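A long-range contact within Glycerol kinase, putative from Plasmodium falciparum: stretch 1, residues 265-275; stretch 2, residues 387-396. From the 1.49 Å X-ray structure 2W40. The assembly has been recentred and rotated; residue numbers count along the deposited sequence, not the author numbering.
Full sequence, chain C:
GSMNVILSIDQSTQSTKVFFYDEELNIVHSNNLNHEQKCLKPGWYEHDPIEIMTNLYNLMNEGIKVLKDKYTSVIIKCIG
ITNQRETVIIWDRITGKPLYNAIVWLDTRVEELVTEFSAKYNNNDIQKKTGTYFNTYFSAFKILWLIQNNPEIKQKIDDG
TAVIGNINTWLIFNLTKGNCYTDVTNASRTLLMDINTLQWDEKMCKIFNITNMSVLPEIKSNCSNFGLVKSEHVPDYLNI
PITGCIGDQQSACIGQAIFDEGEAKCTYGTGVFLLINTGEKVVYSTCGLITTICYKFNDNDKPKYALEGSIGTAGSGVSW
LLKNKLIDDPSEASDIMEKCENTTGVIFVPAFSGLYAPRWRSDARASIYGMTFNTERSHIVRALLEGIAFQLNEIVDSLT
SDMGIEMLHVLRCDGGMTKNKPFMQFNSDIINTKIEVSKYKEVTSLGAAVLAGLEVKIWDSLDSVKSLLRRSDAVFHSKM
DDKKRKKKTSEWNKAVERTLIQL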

ATOM      1  N   LYS C 265     -20.638  20.859 -13.218  1.00 10.97           N
ATOM      2  CA  LYS C 265     -19.202  20.758 -13.525  1.00 10.57           C
ATOM      3  C   LYS C 265     -18.540  19.873 -12.475  1.00  9.42           C
ATOM      4  O   LYS C 265     -19.022  19.715 -11.361  1.00 10.95           O
ATOM      5  CB  LYS C 265     -18.555  22.084 -13.596  1.00 12.59           C
ATOM      6  CG  LYS C 265     -18.485  22.844 -12.216  1.00 10.82           C
ATOM      7  CD  LYS C 265     -17.117  22.560 -11.503  1.00 14.31           C
ATOM      8  CE  LYS C 265     -17.042  23.160 -10.109  1.00 13.80           C
ATOM      9  NZ  LYS C 265     -16.000  22.484  -9.346  1.00 13.65           N
ATOM     10  N   CYS C 266     -17.380  19.394 -12.824  1.00  9.76           N
ATOM     11  CA  CYS C 266     -16.517  18.642 -11.930  1.00  8.74           C
ATOM     12  C   CYS C 266     -15.082  19.100 -12.112  1.00  9.89           C
ATOM     13  O   CYS C 266     -14.571  19.100 -13.229  1.00 11.70           O
ATOM     14  CB  CYS C 266     -16.679  17.174 -12.184  1.00 11.38           C
ATOM     15  SG  CYS C 266     -15.761  16.182 -11.012  1.00 15.01           S
ATOM     16  N   THR C 267     -14.448  19.568 -11.022  1.00  8.69           N
ATOM     17  CA  THR C 267     -13.089  19.973 -11.000  1.00  9.24           C
ATOM     18  C   THR C 267     -12.232  18.906 -10.349  1.00 10.57           C
ATOM     19  O   THR C 267     -12.559  18.444  -9.249  1.00 13.03           O
ATOM     20  CB  THR C 267     -12.919  21.341 -10.224  1.00 10.86           C
ATOM     21  OG1 THR C 267     -13.732  22.405 -10.834  1.00 13.43           O
ATOM     22  CG2 THR C 267     -11.474  21.771 -10.194  1.00 13.10           C
ATOM     23  N   TYR C 268     -11.124  18.570 -11.023  1.00  9.99           N
ATOM     24  CA  TYR C 268     -10.153  17.638 -10.572  1.00  8.86           C
ATOM     25  C   TYR C 268      -8.917  18.443 -10.153  1.00 11.52           C
ATOM     26  O   TYR C 268      -8.224  19.080 -10.970  1.00 12.07           O
ATOM     27  CB  TYR C 268      -9.743  16.640 -11.687  1.00 11.08           C
ATOM     28  CG  TYR C 268     -10.878  15.738 -12.146  1.00  9.15           C
ATOM     29  CD1 TYR C 268     -10.945  14.430 -11.778  1.00 10.79           C
ATOM     30  CD2 TYR C 268     -11.804  16.150 -13.068  1.00 12.68           C
ATOM     31  CE1 TYR C 268     -11.924  13.604 -12.206  1.00 11.82           C
ATOM     32  CE2 TYR C 268     -12.864  15.267 -13.488  1.00 12.83           C
ATOM     33  CZ  TYR C 268     -12.887  14.021 -13.096  1.00 12.41           C
ATOM     34  OH  TYR C 268     -13.909  13.194 -13.608  1.00 14.07           O
ATOM     35  N   GLY C 269      -8.612  18.372  -8.884  1.00 10.22           N
ATOM     36  CA  GLY C 269      -7.513  19.084  -8.284  1.00 10.51           C
ATOM     37  C   GLY C 269      -6.959  18.295  -7.081  1.00 10.17           C
ATOM     38  O   GLY C 269      -6.953  17.081  -7.089  1.00 10.72           O
ATOM     39  N   THR C 270      -6.519  19.017  -6.043  1.00  9.05           N
ATOM     40  CA  THR C 270      -6.188  18.351  -4.766  1.00  8.60           C
ATOM     41  C   THR C 270      -7.292  17.413  -4.301  1.00  8.72           C
ATOM     42  O   THR C 270      -7.004  16.259  -3.889  1.00  9.53           O
ATOM     43  CB  THR C 270      -5.904  19.439  -3.719  1.00  6.83           C
ATOM     44  OG1 THR C 270      -4.816  20.299  -4.138  1.00 10.18           O
ATOM     45  CG2 THR C 270      -5.558  18.899  -2.392  1.00  9.13           C
ATOM     46  N   GLY C 271      -8.519  17.871  -4.340  1.00  6.96           N
ATOM     47  CA  GLY C 271      -9.718  17.001  -4.271  1.00  8.44           C
ATOM     48  C   GLY C 271     -10.464  17.038  -5.589  1.00  7.57           C
ATOM     49  O   GLY C 271     -10.054  17.705  -6.523  1.00  9.02           O
ATOM     50  N   VAL C 272     -11.626  16.407  -5.640  1.00  8.57           N
ATOM     51  CA  VAL C 272     -12.488  16.445  -6.782  1.00  7.93           C
ATOM     52  C   VAL C 272     -13.820  16.987  -6.252  1.00  7.31           C
ATOM     53  O   VAL C 272     -14.343  16.525  -5.234  1.00  9.72           O
ATOM     54  CB  VAL C 272     -12.640  15.061  -7.412  1.00  8.86           C
ATOM     55  CG1 VAL C 272     -13.792  15.049  -8.475  1.00 11.22           C
ATOM     56  CG2 VAL C 272     -11.220  14.720  -8.006  1.00  8.39           C
ATOM     57  N   PHE C 273     -14.400  17.956  -6.955  1.00  8.98           N
ATOM     58  CA  PHE C 273     -15.631  18.627  -6.503  1.00  9.31           C
ATOM     59  C   PHE C 273     -16.629  18.782  -7.663  1.00 10.01           C
ATOM     60  O   PHE C 273     -16.349  19.476  -8.615  1.00 10.13           O
ATOM     61  CB  PHE C 273     -15.316  19.970  -5.890  1.00  9.87           C
ATOM     62  CG  PHE C 273     -14.297  19.844  -4.773  1.00 10.36           C
ATOM     63  CD1 PHE C 273     -14.722  19.543  -3.480  1.00 12.19           C
ATOM     64  CD2 PHE C 273     -12.965  19.893  -5.000  1.00 10.92           C
ATOM     65  CE1 PHE C 273     -13.806  19.311  -2.479  1.00 11.64           C
ATOM     66  CE2 PHE C 273     -12.089  19.756  -3.946  1.00 10.24           C
ATOM     67  CZ  PHE C 273     -12.546  19.403  -2.726  1.00  9.84           C
ATOM     68  N   LEU C 274     -17.792  18.140  -7.526  1.00  8.97           N
ATOM     69  CA  LEU C 274     -18.866  18.234  -8.516  1.00  9.50           C
ATOM     70  C   LEU C 274     -19.910  19.170  -7.932  1.00  9.18           C
ATOM     71  O   LEU C 274     -20.426  18.912  -6.829  1.00  9.93           O
ATOM     72  CB  LEU C 274     -19.438  16.854  -8.784  1.00 10.29           C
ATOM     73  CG  LEU C 274     -20.354  16.754 -10.063  1.00 13.06           C
ATOM     74  CD1 LEU C 274     -20.474  15.332 -10.534  1.00 16.24           C
ATOM     75  CD2 LEU C 274     -21.685  17.274  -9.673  1.00 18.55           C
ATOM     76  N   LEU C 275     -20.260  20.231  -8.685  1.00 10.10           N
ATOM     77  CA  LEU C 275     -21.366  21.066  -8.322  1.00  9.12           C
ATOM     78  C   LEU C 275     -22.401  21.101  -9.430  1.00 10.11           C
ATOM     79  O   LEU C 275     -22.055  21.241 -10.632  1.00 10.42           O
ATOM     80  CB  LEU C 275     -20.944  22.487  -7.997  1.00 11.15           C
ATOM     81  CG  LEU C 275     -20.226  22.659  -6.623  1.00  9.57           C
ATOM     82  CD1 LEU C 275     -18.736  22.289  -6.686  1.00 11.57           C
ATOM     83  CD2 LEU C 275     -20.392  24.116  -6.097  1.00 12.74           C
TER
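Stretch 2 (387-396) GIAFQLNEIV

Stretch 2 is helical throughout, with phi between -55° and -66° and psi between -28° and -54° and an unbroken i to i+4 ladder running from Gln391 N to Gly387 O (3.1 Å) through Val396 N to Leu392 O (2.9 Å). It packs on a hairpin whose strands, 265-268 and 272-275, are paired by reciprocal bonds such as Lys265 N to Leu275 O and Leu275 N to Lys265 O, both 3.0 Å. The helix runs nearly along the second strand: their N-to-C directions differ by 21° (signed crossing angle -21°), and the axes approach to 10.0 Å. Against the first strand the angle is 156°, close to antiparallel, with a closest approach of 12.1 Å. The register agrees with this direction, since Val272 CA lies 7.9 Å from Ile388 CA and Leu274 CA lies 7.9 Å from Ile395 CA.

Strand alternation selects the contacting side chains. Cys266, Val272 and Leu274 point toward the helix, whereas Phe273 points away. The helix answers with Ile388, Leu392 and Ile395, spaced three or four residues apart and thus on one side of it. Leu392 has the largest covered area and touches both strands: its CD1 is 3.8 Å from Cys266 SG, 4.2 Å from Val272 CG1 and 3.9 Å from Leu274 CD1. One end of the contact is formed by Ile388, whose CG2 lies 3.7 Å from Val272 CG2 and 4.3 Å from Tyr268 CE1, at the edge of the tyrosine ring. Tyr268 starts sideways, but its end comes nearer, bringing OH to 3.3 Å from Leu392 CD2; that hydroxyl is hydrogen-bonded elsewhere in the structure. Farther along, Leu274 CB meets Ile395 CG2 at 4.2 Å, and Leu274 CD1 meets Val396 CG2 at 3.9 Å. No hydrogen bond crosses between the stretches, so the 309 Å² buried here reflects side-chain packing.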

ATOM      1  N   GLY C 387      -9.892   4.707  -8.039  1.00  8.21           N
ATOM      2  CA  GLY C 387     -10.699   5.088  -6.851  1.00  8.47           C
ATOM      3  C   GLY C 387     -11.323   6.489  -6.888  1.00  8.92           C
ATOM      4  O   GLY C 387     -12.369   6.721  -6.319  1.00 11.25           O
ATOM      5  N   ILE C 388     -10.701   7.430  -7.601  1.00  8.91           N
ATOM      6  CA  ILE C 388     -11.322   8.745  -7.850  1.00  8.99           C
ATOM      7  C   ILE C 388     -12.616   8.562  -8.615  1.00  9.72           C
ATOM      8  O   ILE C 388     -13.672   9.102  -8.241  1.00 10.23           O
ATOM      9  CB  ILE C 388     -10.328   9.739  -8.502  1.00 11.72           C
ATOM     10  CG1 ILE C 388      -9.008   9.887  -7.673  1.00 11.19           C
ATOM     11  CG2 ILE C 388     -11.037  11.110  -8.824  1.00 10.94           C
ATOM     12  CD1 ILE C 388      -7.927  10.718  -8.362  1.00 12.38           C
ATOM     13  N   ALA C 389     -12.513   7.847  -9.756  1.00  8.23           N
ATOM     14  CA  ALA C 389     -13.677   7.557 -10.587  1.00  8.45           C
ATOM     15  C   ALA C 389     -14.789   6.857  -9.891  1.00  6.94           C
ATOM     16  O   ALA C 389     -15.947   7.288  -9.970  1.00  9.20           O
ATOM     17  CB  ALA C 389     -13.247   6.835 -11.887  1.00  8.21           C
ATOM     18  N   PHE C 390     -14.427   5.803  -9.124  1.00  5.81           N
ATOM     19  CA  PHE C 390     -15.467   5.123  -8.346  1.00  6.97           C
ATOM     20  C   PHE C 390     -16.195   6.012  -7.342  1.00  7.33           C
ATOM     21  O   PHE C 390     -17.406   5.881  -7.161  1.00  8.20           O
ATOM     22  CB  PHE C 390     -14.852   3.915  -7.644  1.00  8.29           C
ATOM     23  CG  PHE C 390     -14.530   2.760  -8.565  1.00  8.46           C
ATOM     24  CD1 PHE C 390     -15.525   2.119  -9.347  1.00 10.44           C
ATOM     25  CD2 PHE C 390     -13.217   2.312  -8.677  1.00 10.04           C
ATOM     26  CE1 PHE C 390     -15.168   1.032 -10.180  1.00  8.73           C
ATOM     27  CE2 PHE C 390     -12.898   1.251  -9.490  1.00 11.27           C
ATOM     28  CZ  PHE C 390     -13.873   0.654 -10.272  1.00  9.79           C
ATOM     29  N   GLN C 391     -15.437   6.887  -6.690  1.00  6.44           N
ATOM     30  CA  GLN C 391     -16.070   7.828  -5.771  1.00  7.00           C
ATOM     31  C   GLN C 391     -16.998   8.837  -6.517  1.00  7.49           C
ATOM     32  O   GLN C 391     -18.114   9.169  -6.046  1.00 10.37           O
ATOM     33  CB  GLN C 391     -14.961   8.575  -4.990  1.00  7.73           C
ATOM     34  CG  GLN C 391     -14.312   7.747  -3.854  1.00 12.04           C
ATOM     35  CD  GLN C 391     -13.256   8.555  -3.194  1.00  9.20           C
ATOM     36  OE1 GLN C 391     -13.514   9.209  -2.212  1.00 13.46           O
ATOM     37  NE2 GLN C 391     -12.038   8.573  -3.785  1.00 11.56           N
ATOM     38  N   LEU C 392     -16.516   9.306  -7.671  1.00  8.69           N
ATOM     39  CA  LEU C 392     -17.293  10.232  -8.458  1.00  8.95           C
ATOM     40  C   LEU C 392     -18.601   9.593  -8.898  1.00  8.29           C
ATOM     41  O   LEU C 392     -19.648  10.221  -8.915  1.00  9.66           O
ATOM     42  CB  LEU C 392     -16.425  10.731  -9.608  1.00  9.55           C
ATOM     43  CG  LEU C 392     -17.104  11.882 -10.353  1.00 10.23           C
ATOM     44  CD1 LEU C 392     -17.419  13.132  -9.475  1.00 10.04           C
ATOM     45  CD2 LEU C 392     -16.313  12.218 -11.621  1.00 12.42           C
ATOM     46  N   ASN C 393     -18.556   8.305  -9.254  1.00  8.67           N
ATOM     47  CA  ASN C 393     -19.757   7.584  -9.659  1.00  8.95           C
ATOM     48  C   ASN C 393     -20.812   7.545  -8.562  1.00  8.87           C
ATOM     49  O   ASN C 393     -22.003   7.740  -8.799  1.00 11.61           O
ATOM     50  CB  ASN C 393     -19.374   6.179 -10.043  1.00 10.29           C
ATOM     51  CG  ASN C 393     -20.569   5.382 -10.501  1.00 10.98           C
ATOM     52  OD1 ASN C 393     -21.370   5.852 -11.327  1.00 14.21           O
ATOM     53  ND2 ASN C 393     -20.658   4.102 -10.032  1.00 14.06           N
ATOM     54  N   GLU C 394     -20.329   7.332  -7.336  1.00 10.04           N
ATOM     55  CA  GLU C 394     -21.249   7.400  -6.192  1.00 11.30           C
ATOM     56  C   GLU C 394     -21.956   8.780  -6.015  1.00 10.51           C
ATOM     57  O   GLU C 394     -23.165   8.877  -5.743  1.00 10.33           O
ATOM     58  CB  GLU C 394     -20.564   6.977  -4.874  1.00 12.23           C
ATOM     59  CG  GLU C 394     -20.065   5.573  -4.942  1.00 12.00           C
ATOM     60  CD  GLU C 394     -19.635   4.986  -3.589  1.00 15.24           C
ATOM     61  OE1 GLU C 394     -19.791   5.639  -2.521  1.00 16.93           O
ATOM     62  OE2 GLU C 394     -19.133   3.799  -3.604  1.00 17.73           O
ATOM     63  N   ILE C 395     -21.193   9.825  -6.172  1.00 10.04           N
ATOM     64  CA  ILE C 395     -21.661  11.188  -6.215  1.00  9.67           C
ATOM     65  C   ILE C 395     -22.687  11.388  -7.315  1.00 10.21           C
ATOM     66  O   ILE C 395     -23.747  11.988  -7.063  1.00 10.47           O
ATOM     67  CB  ILE C 395     -20.496  12.208  -6.286  1.00  9.69           C
ATOM     68  CG1 ILE C 395     -19.779  12.265  -4.914  1.00 10.35           C
ATOM     69  CG2 ILE C 395     -20.957  13.621  -6.671  1.00  9.87           C
ATOM     70  CD1 ILE C 395     -18.405  12.991  -4.922  1.00 10.36           C
ATOM     71  N   VAL C 396     -22.397  10.895  -8.521  1.00  9.35           N
ATOM     72  CA  VAL C 396     -23.331  11.080  -9.656  1.00 10.36           C
ATOM     73  C   VAL C 396     -24.653  10.364  -9.374  1.00  9.47           C
ATOM     74  O   VAL C 396     -25.756  10.849  -9.654  1.00 11.71           O
ATOM     75  CB  VAL C 396     -22.718  10.649 -10.966  1.00 10.08           C
ATOM     76  CG1 VAL C 396     -23.857  10.621 -12.114  1.00 10.69           C
ATOM     77  CG2 VAL C 396     -21.494  11.610 -11.267  1.00  8.19           C
TER